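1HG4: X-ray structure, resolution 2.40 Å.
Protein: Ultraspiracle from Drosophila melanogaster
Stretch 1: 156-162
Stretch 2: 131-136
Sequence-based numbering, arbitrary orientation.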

ATOM      1  N   ILE A 156      31.213  16.577  12.347  1.00 32.25           N
ATOM      2  CA  ILE A 156      30.317  15.439  12.304  1.00 32.70           C
ATOM      3  C   ILE A 156      30.346  14.722  13.651  1.00 32.53           C
ATOM      4  O   ILE A 156      29.403  14.022  14.011  1.00 33.98           O
ATOM      5  CB  ILE A 156      30.703  14.470  11.166  1.00 33.41           C
ATOM      6  CG1 ILE A 156      29.434  13.878  10.563  1.00 33.76           C
ATOM      7  CG2 ILE A 156      31.604  13.357  11.680  1.00 34.26           C
ATOM      8  CD1 ILE A 156      29.628  13.396   9.155  1.00 36.22           C
ATOM      9  N   PHE A 157      31.436  14.908  14.387  1.00 31.89           N
ATOM     10  CA  PHE A 157      31.609  14.325  15.720  1.00 29.98           C
ATOM     11  C   PHE A 157      30.634  15.071  16.632  1.00 30.20           C
ATOM     12  O   PHE A 157      29.891  14.471  17.413  1.00 30.36           O
ATOM     13  CB  PHE A 157      33.057  14.562  16.194  1.00 26.54           C
ATOM     14  CG  PHE A 157      33.373  14.030  17.579  1.00 23.35           C
ATOM     15  CD1 PHE A 157      33.033  14.764  18.722  1.00 21.53           C
ATOM     16  CD2 PHE A 157      34.092  12.847  17.736  1.00 20.88           C
ATOM     17  CE1 PHE A 157      33.415  14.328  20.002  1.00 23.29           C
ATOM     18  CE2 PHE A 157      34.483  12.401  19.008  1.00 21.59           C
ATOM     19  CZ  PHE A 157      34.146  13.143  20.147  1.00 20.82           C
ATOM     20  N   ASP A 158      30.631  16.392  16.507  1.00 30.16           N
ATOM     21  CA  ASP A 158      29.765  17.216  17.335  1.00 32.11           C
ATOM     22  C   ASP A 158      28.272  17.064  17.089  1.00 29.77           C
ATOM     23  O   ASP A 158      27.517  16.876  18.035  1.00 29.24           O
ATOM     24  CB  ASP A 158      30.139  18.697  17.218  1.00 33.49           C
ATOM     25  CG  ASP A 158      31.371  19.043  18.009  1.00 36.87           C
ATOM     26  OD1 ASP A 158      31.493  18.561  19.162  1.00 40.10           O
ATOM     27  OD2 ASP A 158      32.211  19.803  17.490  1.00 38.48           O
ATOM     28  N   ARG A 159      27.832  17.137  15.839  1.00 28.45           N
ATOM     29  CA  ARG A 159      26.401  17.021  15.625  1.00 28.25           C
ATOM     30  C   ARG A 159      25.847  15.644  15.952  1.00 26.16           C
ATOM     31  O   ARG A 159      24.680  15.513  16.270  1.00 24.99           O
ATOM     32  CB  ARG A 159      25.992  17.502  14.222  1.00 27.93           C
ATOM     33  CG  ARG A 159      26.916  17.203  13.081  1.00 29.34           C
ATOM     34  CD  ARG A 159      26.519  18.074  11.868  1.00 31.01           C
ATOM     35  NE  ARG A 159      25.065  18.164  11.694  1.00 30.45           N
ATOM     36  CZ  ARG A 159      24.402  17.774  10.604  1.00 33.49           C
ATOM     37  NH1 ARG A 159      25.050  17.260   9.562  1.00 33.14           N
ATOM     38  NH2 ARG A 159      23.078  17.883  10.558  1.00 32.06           N
ATOM     39  N   ILE A 160      26.687  14.620  15.918  1.00 26.28           N
ATOM     40  CA  ILE A 160      26.207  13.293  16.279  1.00 25.13           C
ATOM     41  C   ILE A 160      25.844  13.308  17.753  1.00 26.34           C
ATOM     42  O   ILE A 160      24.830  12.751  18.150  1.00 28.25           O
ATOM     43  CB  ILE A 160      27.273  12.193  16.075  1.00 22.78           C
ATOM     44  CG1 ILE A 160      27.355  11.810  14.596  1.00 21.98           C
ATOM     45  CG2 ILE A 160      26.922  10.978  16.907  1.00 19.65           C
ATOM     46  CD1 ILE A 160      28.312  10.680  14.307  1.00 21.06           C
ATOM     47  N   LEU A 161      26.672  13.954  18.565  1.00 27.48           N
ATOM     48  CA  LEU A 161      26.428  13.989  20.001  1.00 28.41           C
ATOM     49  C   LEU A 161      25.414  15.031  20.435  1.00 29.18           C
ATOM     50  O   LEU A 161      24.672  14.808  21.386  1.00 29.65           O
ATOM     51  CB  LEU A 161      27.748  14.199  20.751  1.00 28.27           C
ATOM     52  CG  LEU A 161      28.764  13.072  20.556  1.00 28.74           C
ATOM     53  CD1 LEU A 161      30.104  13.451  21.141  1.00 29.36           C
ATOM     54  CD2 LEU A 161      28.233  11.817  21.209  1.00 29.39           C
ATOM     55  N   SER A 162      25.372  16.167  19.751  1.00 30.39           N
ATOM     56  CA  SER A 162      24.420  17.215  20.108  1.00 31.53           C
ATOM     57  C   SER A 162      23.022  16.947  19.552  1.00 32.79           C
ATOM     58  O   SER A 162      22.026  17.055  20.271  1.00 33.02           O
ATOM     59  CB  SER A 162      24.913  18.561  19.598  1.00 30.63           C
ATOM     60  OG  SER A 162      26.159  18.882  20.188  1.00 35.01           O
TER
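Stretch 2, residues 131-136: QPQQLF

The contact between residues 131-136 and the helix 156-162 of Ultraspiracle is an apolar packing of a short strand and its lead-in loop across a helix, held by side-chain fit and without a hydrogen bond between the modelled atoms of the two segments. It illustrates a general principle: a helix satisfies its backbone polar groups internally, so a strand laid across it must usually be held by side chains.

Ahead of the strand, Pro-132 is extended, at phi/psi -47/145. Gln-133 interrupts that extension at -116/-8, and the chain then enters a strand at Gln-134 that runs through Phe-136. The strand crosses the helix steeply, its N-to-C direction at 78° to that of the helix, and the two axes approach to 9.2 Å. Two places set the register: the CA atoms of Phe-157 and Leu-135 lie 7.3 Å apart, and those of Leu-161 and Pro-132 lie 6.6 Å apart. Because Phe-157 and Leu-161 are four residues apart, about one helical turn, they can both serve the same partner segment.

Strand alternation selects Leu-135 as the central residue. Its CA-to-CB bond points toward the helix, while those of Gln-134 and Phe-136 point away. With chi1 t and chi2 p, Leu-135 meets three helix residues: its CB lies 3.5 Å from CE2 of Phe-157, and its CD1 lies 3.6 Å from CG2 of Ile-160 and 3.5 Å from CD2 of Leu-161. It gives up 101 Å² to the helix, the largest share of any residue in a contact that buries 434 Å² in all.

Pro-132 makes the second anchor. Its CG rests 3.4 Å from CB of Leu-161, a close apolar contact, and its CA-to-CB bond points toward the helix. Leu-161 thus touches both Pro-132 and Leu-135, and its CD1 also comes within 3.6 Å of the backbone O of Gln-134.

Phe-157 shows how a side chain can reach a partner that its CB does not face. Its CA-to-CB bond points sideways, but with chi1 at 179° the ring extends to stretch 2, where the carbonyl O of Gln-133 lies at the ring edge, 3.7 Å from CZ. At the more polar margin, OD1 of Asp-158 is 3.6 Å from NE2 of Gln-131, a proximity without a hydrogen bond; both carboxylate oxygens of Asp-158 are hydrogen-bonded elsewhere in the structure.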

ATOM      1  N   GLN A 131      29.378  20.668  26.036  1.00 43.27           N
ATOM      2  CA  GLN A 131      29.790  20.062  24.772  1.00 43.51           C
ATOM      3  C   GLN A 131      30.494  18.727  24.980  1.00 41.92           C
ATOM      4  O   GLN A 131      31.651  18.697  25.406  1.00 42.01           O
ATOM      5  CB  GLN A 131      30.734  20.998  24.005  1.00 44.11           C
ATOM      6  CG  GLN A 131      31.233  20.402  22.696  1.00 45.17           C
ATOM      7  CD  GLN A 131      32.068  21.368  21.887  1.00 47.23           C
ATOM      8  OE1 GLN A 131      33.186  21.715  22.271  1.00 47.59           O
ATOM      9  NE2 GLN A 131      31.523  21.817  20.753  1.00 47.59           N
ATOM     10  N   PRO A 132      29.808  17.606  24.668  1.00 40.89           N
ATOM     11  CA  PRO A 132      30.349  16.245  24.811  1.00 39.57           C
ATOM     12  C   PRO A 132      31.762  16.037  24.244  1.00 37.10           C
ATOM     13  O   PRO A 132      32.136  16.617  23.223  1.00 36.19           O
ATOM     14  CB  PRO A 132      29.284  15.367  24.138  1.00 39.92           C
ATOM     15  CG  PRO A 132      28.475  16.330  23.297  1.00 40.47           C
ATOM     16  CD  PRO A 132      28.433  17.559  24.145  1.00 41.39           C
ATOM     17  N   GLN A 133      32.533  15.194  24.918  1.00 34.88           N
ATOM     18  CA  GLN A 133      33.910  14.937  24.532  1.00 35.24           C
ATOM     19  C   GLN A 133      34.216  13.510  24.077  1.00 35.22           C
ATOM     20  O   GLN A 133      35.318  13.232  23.603  1.00 34.52           O
ATOM     21  CB  GLN A 133      34.829  15.300  25.705  1.00 34.52           C
ATOM     22  N   GLN A 134      33.251  12.609  24.225  1.00 34.41           N
ATOM     23  CA  GLN A 134      33.457  11.221  23.842  1.00 34.50           C
ATOM     24  C   GLN A 134      32.386  10.619  22.946  1.00 34.75           C
ATOM     25  O   GLN A 134      31.196  10.766  23.198  1.00 35.59           O
ATOM     26  CB  GLN A 134      33.574  10.341  25.079  1.00 35.35           C
ATOM     27  CG  GLN A 134      34.930  10.310  25.719  1.00 36.00           C
ATOM     28  CD  GLN A 134      35.149   9.006  26.464  1.00 36.00           C
ATOM     29  OE1 GLN A 134      35.491   7.981  25.869  1.00 36.31           O
ATOM     30  NE2 GLN A 134      34.930   9.033  27.761  1.00 34.79           N
ATOM     31  N   LEU A 135      32.827   9.914  21.909  1.00 35.92           N
ATOM     32  CA  LEU A 135      31.929   9.263  20.970  1.00 35.50           C
ATOM     33  C   LEU A 135      32.270   7.782  20.984  1.00 34.62           C
ATOM     34  O   LEU A 135      33.391   7.398  20.659  1.00 32.81           O
ATOM     35  CB  LEU A 135      32.132   9.840  19.565  1.00 36.19           C
ATOM     36  CG  LEU A 135      31.177   9.441  18.441  1.00 36.28           C
ATOM     37  CD1 LEU A 135      29.770   9.864  18.790  1.00 37.70           C
ATOM     38  CD2 LEU A 135      31.591  10.128  17.161  1.00 38.44           C
ATOM     39  N   PHE A 136      31.306   6.953  21.374  1.00 35.40           N
ATOM     40  CA  PHE A 136      31.512   5.508  21.430  1.00 35.37           C
ATOM     41  C   PHE A 136      30.990   4.770  20.201  1.00 35.60           C
ATOM     42  O   PHE A 136      29.920   5.085  19.684  1.00 34.05           O
ATOM     43  CB  PHE A 136      30.830   4.905  22.660  1.00 35.77           C
ATOM     44  CG  PHE A 136      31.501   5.233  23.962  1.00 35.73           C
ATOM     45  CD1 PHE A 136      31.415   6.503  24.505  1.00 35.02           C
ATOM     46  CD2 PHE A 136      32.212   4.256  24.649  1.00 36.37           C
ATOM     47  CE1 PHE A 136      32.033   6.798  25.716  1.00 35.85           C
ATOM     48  CE2 PHE A 136      32.834   4.540  25.859  1.00 34.97           C
ATOM     49  CZ  PHE A 136      32.744   5.811  26.394  1.00 34.68           C
TER